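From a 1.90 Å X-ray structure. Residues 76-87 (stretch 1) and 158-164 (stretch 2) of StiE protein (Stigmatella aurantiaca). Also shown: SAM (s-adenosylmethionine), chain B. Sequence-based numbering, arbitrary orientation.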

# COMPACT_ATOMS: atom_id res chain seq x y z
N LEU A 76 1.09 -0.73 -10.54
CA LEU A 76 0.91 0.03 -9.30
C LEU A 76 2.26 0.28 -8.62
O LEU A 76 2.56 1.41 -8.21
CB LEU A 76 -0.02 -0.73 -8.36
CG LEU A 76 -0.27 -0.08 -7.00
CD1 LEU A 76 -1.38 0.96 -7.12
CD2 LEU A 76 -0.66 -1.14 -6.00
N ARG A 77 3.10 -0.76 -8.56
CA ARG A 77 4.43 -0.62 -7.97
C ARG A 77 5.31 0.35 -8.76
O ARG A 77 6.08 1.12 -8.16
CB ARG A 77 5.10 -1.99 -7.90
CG ARG A 77 5.10 -2.64 -6.53
CD ARG A 77 3.77 -3.25 -6.23
NE ARG A 77 3.70 -3.78 -4.87
CZ ARG A 77 2.61 -4.33 -4.36
NH1 ARG A 77 1.51 -4.41 -5.10
NH2 ARG A 77 2.61 -4.80 -3.12
N ARG A 78 5.26 0.28 -10.09
CA ARG A 78 6.07 1.17 -10.92
C ARG A 78 5.78 2.63 -10.57
O ARG A 78 6.70 3.42 -10.37
CB ARG A 78 5.81 0.91 -12.41
CG ARG A 78 6.78 1.64 -13.36
CD ARG A 78 6.44 1.39 -14.83
NE ARG A 78 5.16 2.00 -15.19
CZ ARG A 78 5.04 3.21 -15.73
NH1 ARG A 78 6.13 3.93 -15.99
NH2 ARG A 78 3.84 3.70 -16.01
N VAL A 79 4.50 2.96 -10.39
CA VAL A 79 4.13 4.34 -10.06
C VAL A 79 4.52 4.68 -8.62
O VAL A 79 5.03 5.77 -8.34
CB VAL A 79 2.64 4.58 -10.31
CG1 VAL A 79 2.27 6.03 -10.00
CG2 VAL A 79 2.28 4.23 -11.75
N LEU A 80 4.29 3.75 -7.68
CA LEU A 80 4.71 3.95 -6.29
C LEU A 80 6.18 4.29 -6.16
O LEU A 80 6.57 5.10 -5.30
CB LEU A 80 4.40 2.70 -5.46
CG LEU A 80 2.99 2.60 -4.91
CD1 LEU A 80 2.62 1.14 -4.59
CD2 LEU A 80 2.93 3.46 -3.65
N PHE A 81 7.04 3.65 -6.95
CA PHE A 81 8.48 3.83 -6.85
C PHE A 81 9.01 4.86 -7.84
O PHE A 81 10.21 4.92 -8.06
CB PHE A 81 9.20 2.50 -7.09
CG PHE A 81 9.20 1.58 -5.90
CD1 PHE A 81 10.27 1.59 -5.01
CD2 PHE A 81 8.17 0.67 -5.71
CE1 PHE A 81 10.28 0.71 -3.93
CE2 PHE A 81 8.18 -0.20 -4.64
CZ PHE A 81 9.22 -0.19 -3.74
N ARG A 82 8.12 5.66 -8.46
CA ARG A 82 8.49 6.51 -9.59
C ARG A 82 9.70 7.39 -9.30
O ARG A 82 10.48 7.70 -10.21
CB ARG A 82 7.30 7.39 -9.99
CG ARG A 82 6.84 8.34 -8.87
CD ARG A 82 5.43 8.88 -9.19
NE ARG A 82 4.92 9.72 -8.11
CZ ARG A 82 4.32 9.26 -7.01
NH1 ARG A 82 4.16 7.95 -6.82
NH2 ARG A 82 3.89 10.11 -6.08
N ALA A 83 9.85 7.85 -8.08
CA ALA A 83 10.87 8.85 -7.78
C ALA A 83 12.08 8.27 -7.07
O ALA A 83 13.05 9.00 -6.84
CB ALA A 83 10.28 9.98 -6.92
N VAL A 84 12.07 6.96 -6.75
CA VAL A 84 13.12 6.36 -5.92
C VAL A 84 14.26 5.87 -6.81
O VAL A 84 14.04 5.18 -7.81
CB VAL A 84 12.56 5.20 -5.08
CG1 VAL A 84 13.66 4.55 -4.26
CG2 VAL A 84 11.39 5.66 -4.20
N ASP A 85 15.48 6.21 -6.42
CA ASP A 85 16.68 5.69 -7.08
C ASP A 85 17.25 4.61 -6.16
O ASP A 85 17.95 4.92 -5.20
CB ASP A 85 17.70 6.80 -7.32
CG ASP A 85 18.98 6.30 -7.99
OD1 ASP A 85 19.12 5.07 -8.21
OD2 ASP A 85 19.87 7.14 -8.30
N LEU A 86 16.94 3.35 -6.45
CA LEU A 86 17.39 2.29 -5.55
C LEU A 86 18.91 2.16 -5.50
O LEU A 86 19.45 1.72 -4.48
CB LEU A 86 16.75 0.97 -5.96
CG LEU A 86 15.24 0.95 -5.70
CD1 LEU A 86 14.56 -0.19 -6.43
CD2 LEU A 86 14.93 0.90 -4.20
N SER A 87 19.63 2.60 -6.54
CA SER A 87 21.08 2.48 -6.47
C SER A 87 21.67 3.36 -5.38
O SER A 87 22.79 3.10 -4.93
CB SER A 87 21.72 2.82 -7.83
OG SER A 87 21.61 4.21 -8.09
N ASP A 158 16.82 4.33 4.87
CA ASP A 158 16.79 5.31 3.80
C ASP A 158 15.47 5.34 3.07
O ASP A 158 15.10 6.38 2.51
CB ASP A 158 17.89 4.99 2.78
CG ASP A 158 19.27 4.97 3.40
OD1 ASP A 158 19.49 5.71 4.37
OD2 ASP A 158 20.11 4.21 2.91
N LEU A 159 14.72 4.23 3.11
CA LEU A 159 13.45 4.12 2.41
C LEU A 159 12.52 3.31 3.29
O LEU A 159 12.94 2.30 3.86
CB LEU A 159 13.62 3.44 1.04
CG LEU A 159 12.39 2.97 0.25
CD1 LEU A 159 11.58 4.17 -0.25
CD2 LEU A 159 12.83 2.10 -0.96
N VAL A 160 11.27 3.77 3.43
CA VAL A 160 10.24 3.09 4.21
C VAL A 160 9.02 2.85 3.32
O VAL A 160 8.60 3.75 2.58
CB VAL A 160 9.83 3.89 5.47
CG1 VAL A 160 8.70 3.18 6.24
CG2 VAL A 160 11.02 4.08 6.42
N LEU A 161 8.46 1.64 3.38
CA LEU A 161 7.35 1.22 2.53
C LEU A 161 6.13 0.94 3.41
O LEU A 161 6.24 0.25 4.44
CB LEU A 161 7.67 -0.06 1.73
CG LEU A 161 9.01 -0.27 1.02
CD1 LEU A 161 9.03 -1.64 0.32
CD2 LEU A 161 9.25 0.82 0.01
N GLY A 162 4.98 1.46 2.99
CA GLY A 162 3.72 1.11 3.63
C GLY A 162 2.63 1.06 2.57
O GLY A 162 2.00 2.08 2.29
N PHE A 163 2.42 -0.11 1.97
CA PHE A 163 1.43 -0.28 0.92
C PHE A 163 0.19 -0.89 1.56
O PHE A 163 0.19 -2.07 1.94
CB PHE A 163 1.96 -1.14 -0.23
CG PHE A 163 3.27 -0.63 -0.82
CD1 PHE A 163 3.62 0.72 -0.75
CD2 PHE A 163 4.17 -1.52 -1.43
CE1 PHE A 163 4.83 1.18 -1.28
CE2 PHE A 163 5.38 -1.08 -1.96
CZ PHE A 163 5.71 0.29 -1.88
N GLU A 164 -0.86 -0.08 1.70
CA GLU A 164 -2.12 -0.48 2.33
C GLU A 164 -1.89 -1.02 3.74
O GLU A 164 -2.37 -2.10 4.10
CB GLU A 164 -2.85 -1.50 1.46
CG GLU A 164 -3.28 -0.99 0.10
CD GLU A 164 -4.08 -2.02 -0.69
OE1 GLU A 164 -4.19 -1.88 -1.92
OE2 GLU A 164 -4.60 -2.97 -0.06
N SAM B . 2.26 -4.45 1.94
CA SAM B . 1.89 -5.81 1.61
C SAM B . 1.49 -5.92 0.14
O SAM B . 1.28 -4.90 -0.50
OXT SAM B . 1.38 -7.01 -0.44
CB SAM B . 0.75 -6.28 2.50
CG SAM B . -0.44 -5.33 2.56
SD SAM B . -1.80 -6.10 3.48
CE SAM B . -3.23 -5.35 2.67
C5' SAM B . -1.67 -5.31 5.11
C4' SAM B . -0.45 -5.78 5.90
O4' SAM B . -0.19 -4.95 7.03
C3' SAM B . -0.53 -7.20 6.45
O3' SAM B . 0.71 -7.80 6.15
C2' SAM B . -0.65 -7.02 7.96
O2' SAM B . -0.06 -8.07 8.71
C1' SAM B . 0.15 -5.74 8.16
N9 SAM B . -0.13 -4.98 9.39
C8 SAM B . -1.36 -4.51 9.80
N7 SAM B . -1.19 -3.83 10.96
C5 SAM B . 0.11 -3.87 11.32
C6 SAM B . 0.82 -3.36 12.39
N6 SAM B . 0.20 -2.67 13.34
N1 SAM B . 2.19 -3.56 12.48
C2 SAM B . 2.85 -4.26 11.50
N3 SAM B . 2.14 -4.77 10.43
C4 SAM B . 0.79 -4.59 10.33

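The ring of Phe 163 meets three quite different neighbours from one short segment: a leucine methyl over one face, a second aromatic ring at its edge, and an arginine guanidinium. Leu 80 CD1 lies 4.0 Å from the centroid of the Phe 163 ring (CG to CZ), only 11° off the ring normal, so its C-H bonds can meet the pi cloud in a CH-pi contact; Leu 80 CD2 also approaches Phe 163 CE1, at 3.8 Å. Phe 81 CE2 comes to 3.7 Å from Phe 163 CZ, near the plane of the Phe 163 ring. The two ring planes are inclined at 80° with centroids 5.9 Å apart, an oblique arrangement that brings ring carbons together without overlapping the faces.

Arg 77 links this apolar cluster to the ligand. Its CA-to-CB bond points sideways, but the long side chain carries NH2 to 4.0 Å from Phe 163 CD2. The same NH2 is 2.9 Å from the carboxylate O of SAM, which lies at the guanidinium edge, near its plane; the opposite charges of the guanidinium and carboxylate favour this approach. Phe 163 serves the ligand through its backbone: SAM N donates a hydrogen bond to Phe 163 O, 3.2 Å away. The ring and carbonyl of one residue thus contribute separately to packing and to ligand binding.

Stretch 1 supplies the end of a helix and the chain that follows; stretch 2 supplies a strand that runs to Phe 163. Leu 80 CA lies 9.0 Å from Phe 163 CA and Val 84 CA 8.6 Å from Leu 159 CA, so the segments run in opposite senses, spaced for side chains to fill the gap. No hydrogen bond crosses it. Strand alternation turns Leu 159, Leu 161 and Phe 163 toward stretch 1, while Val 160 lies out of reach.

Phe 81 touches all three of these inward-facing residues: besides Phe 163, its CZ lies 3.9 Å from Leu 161 CD2 and its CE1 4.2 Å from Leu 159 CD2. A type I turn from Phe 81 to Val 84, with Val 84 N hydrogen-bonded to Phe 81 O at 3.1 Å, redirects the chain and brings Val 84 CG1 to 4.2 Å from Leu 159 CD2. Leu 86 CD2 reaches that same methyl, Leu 159 CD2, at 4.0 Å. Away from the interface, Arg 82 NH1 donates to Val 79 O at 2.8 Å, tying the turn back to the helix.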